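Local coordinates for tyrosinase (Burkholderia thailandensis, PDB 5ZRD), which is a dicopper tyrosinase that hydroxylates monophenols to catechols and probably oxidises these further to quinones, as other tyrosinases do, at residues A[188-196]-A[511-519]; A[40-51]-A[151-159]. All coordinates share one frame; numbering follows the deposited sequence.

Contact 1 (A[188-196]-A[511-519]); sequences TPEALEQTK and GGGVPSAAK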
loop_
_atom_site.group_PDB
_atom_site.type_symbol
_atom_site.label_atom_id
_atom_site.label_comp_id
_atom_site.label_asym_id
_atom_site.label_seq_id
_atom_site.Cartn_x
_atom_site.Cartn_y
_atom_site.Cartn_z
ATOM N N THR A 188 4.575 6.721 25.500
ATOM C CA THR A 188 5.770 5.927 25.383
ATOM C C THR A 188 6.553 5.986 26.700
ATOM O O THR A 188 6.350 6.886 27.535
ATOM C CB THR A 188 6.697 6.382 24.248
ATOM O OG1 THR A 188 7.177 7.663 24.628
ATOM C CG2 THR A 188 6.024 6.453 22.896
ATOM N N PRO A 189 7.463 5.025 26.886
ATOM C CA PRO A 189 8.237 4.989 28.151
ATOM C C PRO A 189 9.033 6.284 28.342
ATOM O O PRO A 189 9.012 6.834 29.406
ATOM C CB PRO A 189 9.151 3.769 28.015
ATOM C CG PRO A 189 8.335 2.837 27.117
ATOM C CD PRO A 189 7.648 3.772 26.130
ATOM N N GLU A 190 9.650 6.787 27.288
ATOM C CA GLU A 190 10.468 7.988 27.400
ATOM C C GLU A 190 9.550 9.198 27.646
ATOM O O GLU A 190 9.831 9.999 28.534
ATOM C CB GLU A 190 11.399 8.132 26.192
ATOM C CG GLU A 190 10.680 8.431 24.885
ATOM C CD GLU A 190 11.352 7.985 23.585
ATOM O OE1 GLU A 190 12.467 8.514 23.282
ATOM O OE2 GLU A 190 10.740 7.125 22.850
ATOM N N ALA A 191 8.416 9.305 26.951
ATOM C CA ALA A 191 7.550 10.471 27.180
ATOM C C ALA A 191 7.111 10.482 28.647
ATOM O O ALA A 191 7.126 11.532 29.314
ATOM C CB ALA A 191 6.374 10.469 26.239
ATOM N N LEU A 192 6.737 9.313 29.138
ATOM C CA LEU A 192 6.252 9.164 30.506
ATOM C C LEU A 192 7.366 9.509 31.501
ATOM O O LEU A 192 7.145 10.266 32.461
ATOM C CB LEU A 192 5.774 7.724 30.715
ATOM C CG LEU A 192 5.280 7.383 32.117
ATOM C CD1 LEU A 192 4.195 8.340 32.565
ATOM C CD2 LEU A 192 4.758 5.958 32.132
ATOM N N GLU A 193 8.541 8.969 31.241
ATOM C CA GLU A 193 9.708 9.262 32.048
ATOM C C GLU A 193 9.912 10.785 32.105
ATOM O O GLU A 193 9.983 11.330 33.212
ATOM C CB GLU A 193 10.939 8.531 31.506
ATOM C CG GLU A 193 12.193 8.775 32.345
ATOM C CD GLU A 193 12.213 8.123 33.724
ATOM O OE1 GLU A 193 13.014 7.180 33.912
ATOM O OE2 GLU A 193 11.430 8.545 34.609
ATOM N N GLN A 194 9.956 11.462 30.945
ATOM C CA GLN A 194 10.218 12.944 30.882
ATOM C C GLN A 194 9.103 13.712 31.603
ATOM O O GLN A 194 9.348 14.676 32.309
ATOM C CB GLN A 194 10.372 13.463 29.443
ATOM C CG GLN A 194 11.601 12.934 28.685
ATOM C CD GLN A 194 12.762 12.470 29.547
ATOM O OE1 GLN A 194 13.017 11.268 29.697
ATOM N NE2 GLN A 194 13.485 13.420 30.129
ATOM N N THR A 195 7.883 13.251 31.448
ATOM C CA THR A 195 6.769 13.821 32.155
ATOM C C THR A 195 6.960 13.746 33.677
ATOM O O THR A 195 6.593 14.680 34.380
ATOM C CB THR A 195 5.487 13.110 31.714
ATOM O OG1 THR A 195 5.126 13.689 30.470
ATOM C CG2 THR A 195 4.356 13.239 32.692
ATOM N N LYS A 196 7.446 12.622 34.196
ATOM C CA LYS A 196 7.544 12.435 35.664
ATOM C C LYS A 196 8.650 13.328 36.256
ATOM O O LYS A 196 8.466 13.902 37.313
ATOM C CB LYS A 196 7.736 10.949 35.996
ATOM C CG LYS A 196 6.423 10.209 36.207
ATOM C CD LYS A 196 6.400 8.797 35.680
ATOM C CE LYS A 196 7.196 7.814 36.512
ATOM N NZ LYS A 196 6.873 6.420 36.124
ATOM N N GLY A 511 10.727 20.117 21.152
ATOM C CA GLY A 511 11.922 19.255 20.973
ATOM C C GLY A 511 11.623 17.763 21.147
ATOM O O GLY A 511 12.335 17.073 21.882
ATOM N N GLY A 512 10.566 17.266 20.494
ATOM C CA GLY A 512 10.173 15.850 20.583
ATOM C C GLY A 512 9.367 15.515 21.839
ATOM O O GLY A 512 8.606 14.534 21.844
ATOM N N GLY A 513 9.527 16.297 22.913
ATOM C CA GLY A 513 8.907 15.990 24.214
ATOM C C GLY A 513 9.542 14.776 24.877
ATOM O O GLY A 513 8.924 14.145 25.745
ATOM N N VAL A 514 10.789 14.476 24.483
ATOM C CA VAL A 514 11.456 13.186 24.759
ATOM C C VAL A 514 12.981 13.421 24.838
ATOM O O VAL A 514 13.445 14.510 24.484
ATOM C CB VAL A 514 11.067 12.141 23.684
ATOM C CG1 VAL A 514 9.582 11.795 23.718
ATOM C CG2 VAL A 514 11.458 12.575 22.280
ATOM N N PRO A 515 13.777 12.425 25.325
ATOM C CA PRO A 515 15.256 12.477 25.303
ATOM C C PRO A 515 15.920 11.737 24.125
ATOM O O PRO A 515 17.147 11.773 24.002
ATOM C CB PRO A 515 15.651 11.802 26.623
ATOM C CG PRO A 515 14.654 10.685 26.750
ATOM C CD PRO A 515 13.405 11.196 26.055
ATOM N N SER A 516 15.126 11.074 23.280
ATOM C CA SER A 516 15.611 10.412 22.058
ATOM C C SER A 516 15.405 11.327 20.839
ATOM O O SER A 516 15.803 10.972 19.724
ATOM C CB SER A 516 14.919 9.083 21.867
ATOM O OG SER A 516 15.451 8.376 20.758
ATOM N N ALA A 517 14.783 12.492 21.058
ATOM C CA ALA A 517 14.502 13.478 20.001
ATOM C C ALA A 517 14.881 14.889 20.476
ATOM O O ALA A 517 14.286 15.877 20.034
ATOM C CB ALA A 517 13.045 13.402 19.603
ATOM N N ALA A 518 15.872 14.979 21.371
ATOM C CA ALA A 518 16.384 16.262 21.881
ATOM C C ALA A 518 17.855 16.459 21.472
ATOM O O ALA A 518 18.507 17.392 21.949
ATOM C CB ALA A 518 16.214 16.313 23.383
ATOM N N LYS A 519 18.375 15.585 20.600
ATOM C CA LYS A 519 19.737 15.711 20.032
ATOM C C LYS A 519 19.644 16.134 18.553
ATOM O O LYS A 519 20.662 16.475 17.939
ATOM C CB LYS A 519 20.500 14.391 20.221
ATOM C CG LYS A 519 21.950 14.526 20.671
ATOM C CD LYS A 519 22.954 14.525 19.540
ATOM C CE LYS A 519 24.156 15.397 19.833
ATOM N NZ LYS A 519 25.365 14.919 19.128
#
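The flat amide of Q194 lies against the ring of P515: the proline CG and CD sit under one amide face, toward its oxygen end, and CG comes within 3.4 Å of Q194 OE1. No atom of 511-519 meets the amide edge-on. This is a helix-on-loop contact, in which the N-terminal turns of helix 189-200, in the central tyrosinase domain, receive the loop that follows strand 502-509. Residues E190, A191 and Q194 form the helix face used. The bend of the glutamine at chi2 (-24°) folds its amide back over the proline; its CG touches P515 CD at 3.6 Å.

E190 is the other main contributor from the helix. Its CG stands between the backbone N and the carbonyl carbon (chi1 68°), which turns the aliphatic part toward the loop. There CB meets P515 CD, and CG meets V514 CG1, each at 3.7 Å. V514 CG1 also reaches the helix near A191 CB, at 4.3 Å. The E190 carboxylate comes implausibly close to S516 CB in a poorly ordered part of the loop, so nothing is read from that approach.

No hydrogen bond crosses, so van der Waals contact alone joins the two segments. G511, G512 and G513 precede the touching residues, all with positive phi, and G513 O lies 4.0 Å from Q194 CB. A second subunit packs nearby, its G187 on P189 and its R161 on S516. The helix start is fixed by T188, the N-cap, whose OG1 accepts from A191 N at 3.1 Å.

Contact 2 (A[40-51]-A[151-159]); sequences QALPPSDPKSFF and SFVLPVALS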
loop_
_atom_site.group_PDB
_atom_site.type_symbol
_atom_site.label_atom_id
_atom_site.label_comp_id
_atom_site.label_asym_id
_atom_site.label_seq_id
_atom_site.Cartn_x
_atom_site.Cartn_y
_atom_site.Cartn_z
ATOM N N GLN A 40 -20.108 15.109 32.283
ATOM C CA GLN A 40 -18.904 14.321 32.621
ATOM C C GLN A 40 -19.313 12.930 33.121
ATOM O O GLN A 40 -18.530 12.010 32.982
ATOM C CB GLN A 40 -18.014 15.082 33.611
ATOM C CG GLN A 40 -17.169 16.128 32.902
ATOM C CD GLN A 40 -16.266 16.994 33.741
ATOM O OE1 GLN A 40 -16.111 16.818 34.950
ATOM N NE2 GLN A 40 -15.652 17.960 33.072
ATOM N N ALA A 41 -20.544 12.746 33.628
ATOM C CA ALA A 41 -20.905 11.453 34.222
ATOM C C ALA A 41 -21.660 10.593 33.210
ATOM O O ALA A 41 -21.947 9.455 33.493
ATOM C CB ALA A 41 -21.725 11.656 35.466
ATOM N N LEU A 42 -21.986 11.098 32.034
ATOM C CA LEU A 42 -22.644 10.216 31.086
ATOM C C LEU A 42 -21.637 9.185 30.588
ATOM O O LEU A 42 -20.499 9.482 30.493
ATOM C CB LEU A 42 -23.234 11.038 29.935
ATOM C CG LEU A 42 -24.500 11.809 30.312
ATOM C CD1 LEU A 42 -24.765 12.948 29.335
ATOM C CD2 LEU A 42 -25.706 10.863 30.400
ATOM N N PRO A 43 -22.083 7.970 30.270
ATOM C CA PRO A 43 -21.159 6.990 29.709
ATOM C C PRO A 43 -20.446 7.501 28.444
ATOM O O PRO A 43 -21.028 8.265 27.680
ATOM C CB PRO A 43 -22.012 5.785 29.281
ATOM C CG PRO A 43 -23.431 6.314 29.255
ATOM C CD PRO A 43 -23.449 7.425 30.284
ATOM N N PRO A 44 -19.232 7.006 28.190
ATOM C CA PRO A 44 -18.424 7.435 27.049
ATOM C C PRO A 44 -18.997 7.040 25.671
ATOM O O PRO A 44 -18.646 7.677 24.661
ATOM C CB PRO A 44 -17.043 6.817 27.314
ATOM C CG PRO A 44 -17.322 5.639 28.225
ATOM C CD PRO A 44 -18.528 6.036 29.038
ATOM N N SER A 45 -19.918 6.076 25.607
ATOM C CA SER A 45 -20.540 5.690 24.305
ATOM C C SER A 45 -21.694 6.641 23.945
ATOM O O SER A 45 -22.276 6.493 22.910
ATOM C CB SER A 45 -21.046 4.272 24.354
ATOM O OG SER A 45 -22.195 4.214 25.184
ATOM N N ASP A 46 -22.038 7.574 24.830
ATOM C CA ASP A 46 -23.136 8.506 24.634
ATOM C C ASP A 46 -22.628 9.778 23.873
ATOM O O ASP A 46 -21.713 10.469 24.337
ATOM C CB ASP A 46 -23.739 8.848 26.030
ATOM C CG ASP A 46 -24.997 9.725 25.962
ATOM O OD1 ASP A 46 -25.239 10.348 24.918
ATOM O OD2 ASP A 46 -25.763 9.804 26.951
ATOM N N PRO A 47 -23.268 10.128 22.741
ATOM C CA PRO A 47 -22.736 11.213 21.899
ATOM C C PRO A 47 -22.736 12.589 22.578
ATOM O O PRO A 47 -22.125 13.515 22.060
ATOM C CB PRO A 47 -23.660 11.252 20.671
ATOM C CG PRO A 47 -24.289 9.881 20.649
ATOM C CD PRO A 47 -24.503 9.604 22.119
ATOM N N LYS A 48 -23.403 12.694 23.721
ATOM C CA LYS A 48 -23.441 13.912 24.517
ATOM C C LYS A 48 -22.567 13.834 25.793
ATOM O O LYS A 48 -22.533 14.794 26.567
ATOM C CB LYS A 48 -24.890 14.184 24.929
ATOM C CG LYS A 48 -25.896 14.288 23.790
ATOM C CD LYS A 48 -27.210 14.867 24.289
ATOM C CE LYS A 48 -28.140 15.354 23.199
ATOM N NZ LYS A 48 -29.198 14.351 22.933
ATOM N N SER A 49 -21.915 12.715 26.088
ATOM C CA SER A 49 -20.928 12.709 27.201
ATOM C C SER A 49 -19.789 13.677 26.890
ATOM O O SER A 49 -19.438 13.887 25.737
ATOM C CB SER A 49 -20.344 11.338 27.426
ATOM O OG SER A 49 -19.736 10.824 26.239
ATOM N N PHE A 50 -19.148 14.184 27.919
ATOM C CA PHE A 50 -18.013 15.042 27.687
ATOM C C PHE A 50 -16.904 14.285 26.944
ATOM O O PHE A 50 -16.160 14.887 26.198
ATOM C CB PHE A 50 -17.490 15.625 28.992
ATOM C CG PHE A 50 -16.370 16.604 28.755
ATOM C CD1 PHE A 50 -16.572 17.722 27.960
ATOM C CD2 PHE A 50 -15.119 16.408 29.317
ATOM C CE1 PHE A 50 -15.544 18.611 27.715
ATOM C CE2 PHE A 50 -14.096 17.314 29.090
ATOM C CZ PHE A 50 -14.315 18.419 28.300
ATOM N N PHE A 51 -16.780 12.978 27.156
ATOM C CA PHE A 51 -15.656 12.253 26.582
ATOM C C PHE A 51 -15.802 12.137 25.063
ATOM O O PHE A 51 -14.837 12.234 24.313
ATOM C CB PHE A 51 -15.531 10.848 27.177
ATOM C CG PHE A 51 -14.442 10.023 26.545
ATOM C CD1 PHE A 51 -13.114 10.200 26.913
ATOM C CD2 PHE A 51 -14.745 9.077 25.585
ATOM C CE1 PHE A 51 -12.105 9.449 26.323
ATOM C CE2 PHE A 51 -13.738 8.315 25.009
ATOM C CZ PHE A 51 -12.420 8.514 25.364
ATOM N N SER A 151 -10.315 20.183 35.267
ATOM C CA SER A 151 -9.639 19.109 34.573
ATOM C C SER A 151 -10.657 18.008 34.337
ATOM O O SER A 151 -11.820 18.079 34.788
ATOM C CB SER A 151 -8.467 18.590 35.350
ATOM O OG SER A 151 -8.917 18.201 36.644
ATOM N N PHE A 152 -10.229 16.992 33.640
ATOM C CA PHE A 152 -11.143 15.878 33.372
ATOM C C PHE A 152 -10.327 14.595 33.353
ATOM O O PHE A 152 -9.204 14.580 32.883
ATOM C CB PHE A 152 -11.896 16.115 32.069
ATOM C CG PHE A 152 -12.693 14.957 31.527
ATOM C CD1 PHE A 152 -13.876 14.564 32.136
ATOM C CD2 PHE A 152 -12.311 14.328 30.354
ATOM C CE1 PHE A 152 -14.640 13.540 31.612
ATOM C CE2 PHE A 152 -13.088 13.315 29.819
ATOM C CZ PHE A 152 -14.245 12.917 30.449
ATOM N N VAL A 153 -10.907 13.587 33.969
ATOM C CA VAL A 153 -10.325 12.279 34.137
ATOM C C VAL A 153 -10.954 11.417 33.043
ATOM O O VAL A 153 -12.168 11.385 32.899
ATOM C CB VAL A 153 -10.634 11.709 35.547
ATOM C CG1 VAL A 153 -10.026 10.333 35.760
ATOM C CG2 VAL A 153 -10.192 12.644 36.676
ATOM N N LEU A 154 -10.147 10.712 32.293
ATOM C CA LEU A 154 -10.648 9.947 31.191
ATOM C C LEU A 154 -11.361 8.696 31.731
ATOM O O LEU A 154 -10.789 7.992 32.537
ATOM C CB LEU A 154 -9.457 9.580 30.307
ATOM C CG LEU A 154 -8.776 10.745 29.586
ATOM C CD1 LEU A 154 -7.593 10.253 28.766
ATOM C CD2 LEU A 154 -9.764 11.473 28.695
ATOM N N PRO A 155 -12.611 8.427 31.292
ATOM C CA PRO A 155 -13.337 7.205 31.729
ATOM C C PRO A 155 -12.844 5.901 31.078
ATOM O O PRO A 155 -13.022 4.825 31.643
ATOM C CB PRO A 155 -14.787 7.449 31.287
ATOM C CG PRO A 155 -14.638 8.335 30.075
ATOM C CD PRO A 155 -13.509 9.266 30.467
ATOM N N VAL A 156 -12.301 6.015 29.865
ATOM C CA VAL A 156 -11.663 4.937 29.150
ATOM C C VAL A 156 -10.377 5.506 28.578
ATOM O O VAL A 156 -10.186 6.722 28.588
ATOM C CB VAL A 156 -12.529 4.375 28.011
ATOM C CG1 VAL A 156 -13.794 3.723 28.538
ATOM C CG2 VAL A 156 -12.867 5.447 26.999
ATOM N N ALA A 157 -9.552 4.617 28.054
ATOM C CA ALA A 157 -8.264 5.008 27.536
ATOM C C ALA A 157 -8.427 5.541 26.111
ATOM O O ALA A 157 -9.288 5.141 25.379
ATOM C CB ALA A 157 -7.303 3.841 27.570
ATOM N N LEU A 158 -7.576 6.477 25.778
ATOM C CA LEU A 158 -7.307 6.815 24.421
ATOM C C LEU A 158 -6.251 5.832 23.955
ATOM O O LEU A 158 -5.107 5.936 24.360
ATOM C CB LEU A 158 -6.755 8.239 24.345
ATOM C CG LEU A 158 -7.763 9.343 24.631
ATOM C CD1 LEU A 158 -7.060 10.684 24.730
ATOM C CD2 LEU A 158 -8.827 9.376 23.546
ATOM N N SER A 159 -6.645 4.897 23.130
ATOM C CA SER A 159 -5.705 3.889 22.734
ATOM C C SER A 159 -6.086 3.315 21.367
ATOM O O SER A 159 -7.218 3.008 21.150
ATOM C CB SER A 159 -5.661 2.813 23.810
ATOM O OG SER A 159 -5.388 1.538 23.256
HETATM O O HOH W 1 -13.773 16.775 35.894
#
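F51 reaches across to five residues of 151-159, and its side chain can be traced atom by atom. CB rests near P155 CG, at 3.9 Å, and near F152 CZ. With CG anti to the backbone N (chi1 176°), the ring passes P155 at a slant, with P155 CD 3.7 Å from F51 CD1. Further out, CE1 has L154 CD2 at the ring edge, in its plane, 3.9 Å away. CE2 and CZ end against V156 CG2, which is 3.5 Å from CZ; L158 CD2 adds a looser touch there.

The neighbouring F50 makes a T-shaped (edge-to-face) pair with F152. The planes stand at 86° and the centroids 4.7 Å apart, with F50 CD2 over the centre of the F152 ring. W36 forms a further edge-to-face pair with F50, and L101 also touches it, so the packing continues to helices 27-41 and 90-108. Alongside the F152 ring, Q40 CG lies 3.7 Å from CD1.

The connection between helices 27-41 and 50-57 holds two type I beta turns, P43 to D46 and D46 to S49; of it, P44 touches 151-159, its CB 4.0 Å from P155 CG. D46 OD1 accepts from K48 N in an Asx turn, and S49 N-caps helix 50-57. No direct hydrogen bond joins the two segments, and the water between Q40 OE1 and S151 O lies short of both, with more acceptors than protons in reach, so its bridge is doubtful. With Q40 NE2 bonded outside the pair, to P148 O, shape fit and the T-shaped ring pair carry the contact.

Overall arrangement
Both contacts show the same principle: a helix start, in contact 2 together with the end of the preceding helix, packs without any direct hydrogen bond on an irregular loop distant in sequence. Their relation to the copper centre differs. In contact 2, helix 50-57 begins at F50 and ends at the copper ligand H57; the F50 side chain is about 9 Å from that of H57 and about 13 Å from a bound copper, beyond the first coordination shell. Contact 1 lies away from the annotated sites, at the surface and beside a second subunit, whereas no other chain touches contact 2. The two centres are 27 Å apart and the nearest atoms about 10 Å, so they do not touch.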